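Local coordinates for protein aspartokinase (Synechocystis, PDB 3L76) that probably catalyses the ATP-dependent phosphorylation of aspartate to 4-phospho-L-aspartate and carries ACT domains that bind lysine and threonine, at residues R290-Q295 with E327-A332; Q295-D300 with F316-D321. One frame throughout, in Å; residues are numbered along the deposited sequence. Where two conformers were deposited one is given.

Contact 1 of 2, residues R290-Q295 with E327-A332; sequences RDIAQQ and EAVTSA
Val329 reaches across from the helix of 327-332 and sets its two methyls against the last turn of the helix of 290-295. Its CG1 is anti to the backbone N (chi1 -176°) and lies 4.2 Å from Ile292 CA, while CG2 is 3.5 Å from Gln295 CG. Gln295 CG is also 4.0 Å from Val329 CG1, which places this methylene over both branches of the valine. The Gln295 chain then bends at chi2 (-53°), and its aliphatic part does the touching. Val329 buries 73 Å² here, the largest share of this interface.

The geometry is that of the two helices of an ACT domain, which pack side by side on one face of its antiparallel sheet. Their axes approach to 9.7 Å, and their directions differ by 139°, nearer antiparallel than parallel.

On the sheet side, Ile292 extends CD1 to 3.9 Å from Thr330 OG1, the two side chains crossing obliquely. That hydroxyl is engaged by hydrogen bonding to Ala326 O within its own helix, and its distance from the isoleucine methyl is one of van der Waals packing. Both residues are buried and rest on Phe316 of strand 311-318, and Thr330 also touches Val273 and Leu275 of strand 271-279. Asp291 takes part chiefly through its backbone, its O lying 4.3 Å from Val329 CG1.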
loop_
_atom_site.group_PDB
_atom_site.type_symbol
_atom_site.label_atom_id
_atom_site.label_comp_id
_atom_site.label_asym_id
_atom_site.label_seq_id
_atom_site.Cartn_x
_atom_site.Cartn_y
_atom_site.Cartn_z
ATOM N N ARG A 290 23.895 12.815 53.406
ATOM C CA ARG A 290 23.315 13.922 54.148
ATOM C C ARG A 290 24.429 14.801 54.711
ATOM O O ARG A 290 24.446 16.005 54.474
ATOM C CB ARG A 290 22.390 13.435 55.260
ATOM C CG ARG A 290 20.987 13.056 54.808
ATOM C CD ARG A 290 20.048 13.021 56.003
ATOM N NE ARG A 290 20.632 12.270 57.113
ATOM C CZ ARG A 290 20.131 11.141 57.605
ATOM N NH1 ARG A 290 19.013 10.630 57.102
ATOM N NH2 ARG A 290 20.744 10.528 58.608
ATOM N N ASP A 291 25.373 14.197 55.432
ATOM C CA ASP A 291 26.457 14.964 56.033
ATOM C C ASP A 291 27.322 15.643 54.981
ATOM O O ASP A 291 27.649 16.820 55.117
ATOM C CB ASP A 291 27.317 14.101 56.962
ATOM C CG ASP A 291 26.537 13.540 58.137
ATOM O OD1 ASP A 291 25.443 14.063 58.437
ATOM O OD2 ASP A 291 27.023 12.572 58.760
ATOM N N ILE A 292 27.689 14.917 53.928
ATOM C CA ILE A 292 28.442 15.525 52.834
ATOM C C ILE A 292 27.745 16.765 52.266
ATOM O O ILE A 292 28.392 17.772 51.953
ATOM C CB ILE A 292 28.716 14.528 51.708
ATOM C CG1 ILE A 292 29.568 13.374 52.222
ATOM C CG2 ILE A 292 29.401 15.220 50.520
ATOM C CD1 ILE A 292 29.730 12.230 51.234
ATOM N N ALA A 293 26.426 16.703 52.149
ATOM C CA ALA A 293 25.684 17.811 51.567
ATOM C C ALA A 293 25.653 19.011 52.501
ATOM O O ALA A 293 25.588 20.159 52.054
ATOM C CB ALA A 293 24.282 17.371 51.196
ATOM N N GLN A 294 25.702 18.747 53.805
ATOM C CA GLN A 294 25.784 19.815 54.798
ATOM C C GLN A 294 27.034 20.682 54.620
ATOM O O GLN A 294 27.034 21.854 54.974
ATOM C CB GLN A 294 25.726 19.251 56.215
ATOM C CG GLN A 294 24.332 18.844 56.677
ATOM C CD GLN A 294 24.342 18.199 58.057
ATOM O OE1 GLN A 294 25.363 17.672 58.500
ATOM N NE2 GLN A 294 23.201 18.236 58.738
ATOM N N GLN A 295 28.095 20.103 54.073
ATOM C CA GLN A 295 29.253 20.876 53.638
ATOM C C GLN A 295 29.050 21.581 52.286
ATOM O O GLN A 295 29.962 22.237 51.782
ATOM C CB GLN A 295 30.481 19.979 53.547
ATOM C CG GLN A 295 30.900 19.380 54.863
ATOM C CD GLN A 295 31.069 20.427 55.946
ATOM O OE1 GLN A 295 30.485 20.316 57.027
ATOM N NE2 GLN A 295 31.864 21.460 55.657
ATOM N N GLU A 327 37.056 14.054 51.267
ATOM C CA GLU A 327 37.698 12.983 52.015
ATOM C C GLU A 327 37.600 13.226 53.521
ATOM O O GLU A 327 37.252 12.325 54.292
ATOM C CB GLU A 327 39.166 12.852 51.600
ATOM C CG GLU A 327 39.966 11.845 52.442
ATOM C CD GLU A 327 41.447 11.796 52.074
ATOM O OE1 GLU A 327 42.122 10.812 52.463
ATOM O OE2 GLU A 327 41.936 12.734 51.396
ATOM N N ALA A 328 37.904 14.453 53.931
ATOM C CA ALA A 328 37.885 14.798 55.342
ATOM C C ALA A 328 36.502 14.575 55.953
ATOM O O ALA A 328 36.379 13.938 56.996
ATOM C CB ALA A 328 38.352 16.239 55.545
ATOM N N VAL A 329 35.467 15.091 55.298
ATOM C CA VAL A 329 34.096 14.947 55.783
ATOM C C VAL A 329 33.697 13.483 55.874
ATOM O O VAL A 329 33.101 13.049 56.861
ATOM C CB VAL A 329 33.085 15.638 54.860
ATOM C CG1 VAL A 329 31.696 15.539 55.467
ATOM C CG2 VAL A 329 33.483 17.089 54.632
ATOM N N THR A 330 34.016 12.730 54.827
ATOM C CA THR A 330 33.749 11.301 54.805
ATOM C C THR A 330 34.496 10.599 55.942
ATOM O O THR A 330 33.918 9.779 56.656
ATOM C CB THR A 330 34.100 10.673 53.425
ATOM O OG1 THR A 330 33.355 11.336 52.385
ATOM C CG2 THR A 330 33.769 9.178 53.404
ATOM N N SER A 331 35.771 10.943 56.126
ATOM C CA SER A 331 36.568 10.364 57.206
ATOM C C SER A 331 35.950 10.593 58.576
ATOM O O SER A 331 36.203 9.825 59.511
ATOM C CB SER A 331 38.006 10.890 57.190
ATOM O OG SER A 331 38.773 10.256 56.175
ATOM N N ALA A 332 35.124 11.630 58.687
ATOM C CA ALA A 332 34.551 11.992 59.978
ATOM C C ALA A 332 33.197 11.329 60.257
ATOM O O ALA A 332 32.868 11.023 61.398
ATOM C CB ALA A 332 34.453 13.504 60.104
#

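Contact 2 of 2, residues Q295-D300 with F316-D321; sequences QQVDID and FTVVKD. With LYS (lysine), chain E.
Asp300 and Thr317 are joined through their backbones: Asp300 N donates to Thr317 O over 3.1 Å, with an N-H...O angle of 167°. Segment 295-300 leaves helix 284-294 through a Schellman motif, with Gln296 at positive phi (61°), and Val297 to Ile299 run extended beside the end of strand 311-318. Farther along, a water bridges the two segments, donating to Asp298 O and accepting from Val319 N.

Ile299 CD1 comes obliquely to the Phe316 ring near its CD1 atom, an off-centre CH-pi contact 4.2 Å from the centroid, and its CG2 packs on Phe316 CB. Val297 CG1 meets Val318 CG2 at 3.9 Å, the two side chains crossing at about a right angle. Asp300 lies alongside Thr317, CB 3.4 Å from OG1; Gln270 bonds both polar ends, and Lys357 forms a salt bridge with Asp300 OD2.

The other side of 298-300 lines a pocket for free lysine, which sits between two ACT domains of the same chain, Met537, Ala544 and Ser564 coming from the second. Asp298 CG is anti to the backbone N (chi1 -178°), placing the carboxylate beside the ligand's amino group. The ligand N is gripped by Asp298 OD1 at 2.8 Å and by Ile299 O, whereas Ile299 N donates to ligand O and Asp300 O accepts from ligand NZ at 2.7 Å. An alanine in place of Asp298 would probably leave the ligand's amino group without this carboxylate partner and weaken its hold. Segment 298-300 thus offers a carboxylate and backbone groups to both ends of the ligand, consistent with selection for a free amino acid whose side chain ends in an amine.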
loop_
_atom_site.group_PDB
_atom_site.type_symbol
_atom_site.label_atom_id
_atom_site.label_comp_id
_atom_site.label_asym_id
_atom_site.label_seq_id
_atom_site.Cartn_x
_atom_site.Cartn_y
_atom_site.Cartn_z
ATOM N N GLN A 295 28.095 20.103 54.073
ATOM C CA GLN A 295 29.253 20.876 53.638
ATOM C C GLN A 295 29.050 21.581 52.286
ATOM O O GLN A 295 29.962 22.237 51.782
ATOM C CB GLN A 295 30.481 19.979 53.547
ATOM C CG GLN A 295 30.900 19.380 54.863
ATOM C CD GLN A 295 31.069 20.427 55.946
ATOM O OE1 GLN A 295 30.485 20.316 57.027
ATOM N NE2 GLN A 295 31.864 21.460 55.657
ATOM N N GLN A 296 27.860 21.449 51.708
ATOM C CA GLN A 296 27.569 22.020 50.397
ATOM C C GLN A 296 28.478 21.432 49.324
ATOM O O GLN A 296 28.937 22.160 48.433
ATOM C CB GLN A 296 27.764 23.528 50.394
ATOM C CG GLN A 296 26.867 24.303 51.298
ATOM C CD GLN A 296 27.328 25.730 51.400
ATOM O OE1 GLN A 296 27.216 26.497 50.446
ATOM N NE2 GLN A 296 27.881 26.090 52.549
ATOM N N VAL A 297 28.737 20.127 49.414
ATOM C CA VAL A 297 29.578 19.421 48.449
ATOM C C VAL A 297 28.715 18.761 47.382
ATOM O O VAL A 297 27.992 17.799 47.661
ATOM C CB VAL A 297 30.422 18.327 49.144
ATOM C CG1 VAL A 297 31.051 17.376 48.122
ATOM C CG2 VAL A 297 31.475 18.947 50.074
ATOM N N ASP A 298 28.783 19.278 46.157
ATOM C CA ASP A 298 28.046 18.665 45.061
ATOM C C ASP A 298 28.714 17.373 44.597
ATOM O O ASP A 298 29.942 17.293 44.490
ATOM C CB ASP A 298 27.889 19.627 43.889
ATOM C CG ASP A 298 27.084 19.029 42.765
ATOM O OD1 ASP A 298 25.877 18.772 42.964
ATOM O OD2 ASP A 298 27.663 18.804 41.687
ATOM N N ILE A 299 27.894 16.365 44.316
ATOM C CA ILE A 299 28.397 15.065 43.875
ATOM C C ILE A 299 28.007 14.725 42.410
ATOM O O ILE A 299 26.926 15.075 41.942
ATOM C CB ILE A 299 27.892 13.947 44.811
ATOM C CG1 ILE A 299 28.367 14.203 46.239
ATOM C CG2 ILE A 299 28.322 12.568 44.298
ATOM C CD1 ILE A 299 28.335 12.993 47.110
ATOM N N ASP A 300 28.903 14.051 41.698
ATOM C CA ASP A 300 28.614 13.527 40.368
ATOM C C ASP A 300 28.217 12.046 40.387
ATOM O O ASP A 300 27.054 11.729 40.571
ATOM C CB ASP A 300 29.814 13.700 39.438
ATOM C CG ASP A 300 29.527 13.194 38.031
ATOM O OD1 ASP A 300 28.336 13.151 37.680
ATOM O OD2 ASP A 300 30.473 12.833 37.297
ATOM N N PHE A 316 31.751 7.523 45.238
ATOM C CA PHE A 316 31.240 8.710 44.571
ATOM C C PHE A 316 32.389 9.525 44.000
ATOM O O PHE A 316 33.546 9.309 44.352
ATOM C CB PHE A 316 30.347 9.543 45.490
ATOM C CG PHE A 316 31.035 10.061 46.716
ATOM C CD1 PHE A 316 31.650 11.290 46.712
ATOM C CD2 PHE A 316 31.041 9.324 47.886
ATOM C CE1 PHE A 316 32.270 11.776 47.855
ATOM C CE2 PHE A 316 31.667 9.804 49.024
ATOM C CZ PHE A 316 32.279 11.028 49.004
ATOM N N THR A 317 32.083 10.416 43.067
ATOM C CA THR A 317 33.110 11.307 42.557
ATOM C C THR A 317 32.742 12.743 42.792
ATOM O O THR A 317 31.588 13.100 42.999
ATOM C CB THR A 317 33.409 11.116 41.047
ATOM O OG1 THR A 317 32.277 11.530 40.261
ATOM C CG2 THR A 317 33.783 9.666 40.761
ATOM N N VAL A 318 33.754 13.572 42.672
ATOM C CA VAL A 318 33.676 14.937 43.073
ATOM C C VAL A 318 34.703 15.648 42.178
ATOM O O VAL A 318 35.584 15.004 41.595
ATOM C CB VAL A 318 34.030 14.936 44.583
ATOM C CG1 VAL A 318 35.287 15.713 44.936
ATOM C CG2 VAL A 318 32.795 15.060 45.503
ATOM N N VAL A 319 34.553 16.954 42.016
ATOM C CA VAL A 319 35.533 17.751 41.291
ATOM C C VAL A 319 36.887 17.683 42.016
ATOM O O VAL A 319 36.924 17.689 43.246
ATOM C CB VAL A 319 35.021 19.202 41.169
ATOM C CG1 VAL A 319 36.176 20.196 41.104
ATOM C CG2 VAL A 319 34.097 19.315 39.955
ATOM N N LYS A 320 37.980 17.609 41.255
ATOM C CA LYS A 320 39.328 17.457 41.806
ATOM C C LYS A 320 39.653 18.339 43.029
ATOM O O LYS A 320 40.254 17.876 44.011
ATOM C CB LYS A 320 40.391 17.696 40.726
ATOM C CG LYS A 320 40.690 16.510 39.830
ATOM C CD LYS A 320 41.897 16.790 38.925
ATOM C CE LYS A 320 42.020 15.739 37.816
ATOM N NZ LYS A 320 41.664 14.329 38.222
ATOM N N ASP A 321 39.253 19.601 42.956
ATOM C CA ASP A 321 39.550 20.599 43.976
ATOM C C ASP A 321 38.763 20.379 45.259
ATOM O O ASP A 321 39.067 20.967 46.309
ATOM C CB ASP A 321 39.250 22.001 43.439
ATOM C CG ASP A 321 40.313 22.500 42.482
ATOM O OD1 ASP A 321 41.445 21.976 42.519
ATOM O OD2 ASP A 321 40.018 23.422 41.699
HETATM N N LYS E . 24.708 16.320 42.242
HETATM C CA LYS E . 23.623 15.792 43.057
HETATM C C LYS E . 24.061 15.716 44.526
HETATM O O LYS E . 25.219 16.009 44.865
HETATM C CB LYS E . 23.158 14.423 42.542
HETATM C CG LYS E . 24.267 13.353 42.425
HETATM C CD LYS E . 23.699 12.018 41.901
HETATM C CE LYS E . 23.438 12.060 40.397
HETATM N NZ LYS E . 24.678 12.481 39.653
HETATM O OXT LYS E . 23.264 15.386 45.408
HETATM O O HOH W 1 32.328 18.480 42.765
#

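Contacts 1 and 2 have centres 10 Å apart within the same ACT domain. Along the chain the order is 290-295, 295-300, 316-321, 327-332: contact 2 falls between the two halves of contact 1, and Gln295 belongs to both. Helix 284-294 leads into the lysine-binding loop, and strand 311-318 is followed by helix 323-333. The two regions meet through Phe316, whose CZ is 3.6 Å from both Ile292 CD1 and Thr330 OG1. The helix pair is therefore packed directly against the strand that flanks the effector loop, and helices, strand and lysine-binding loop belong to one packed ACT unit.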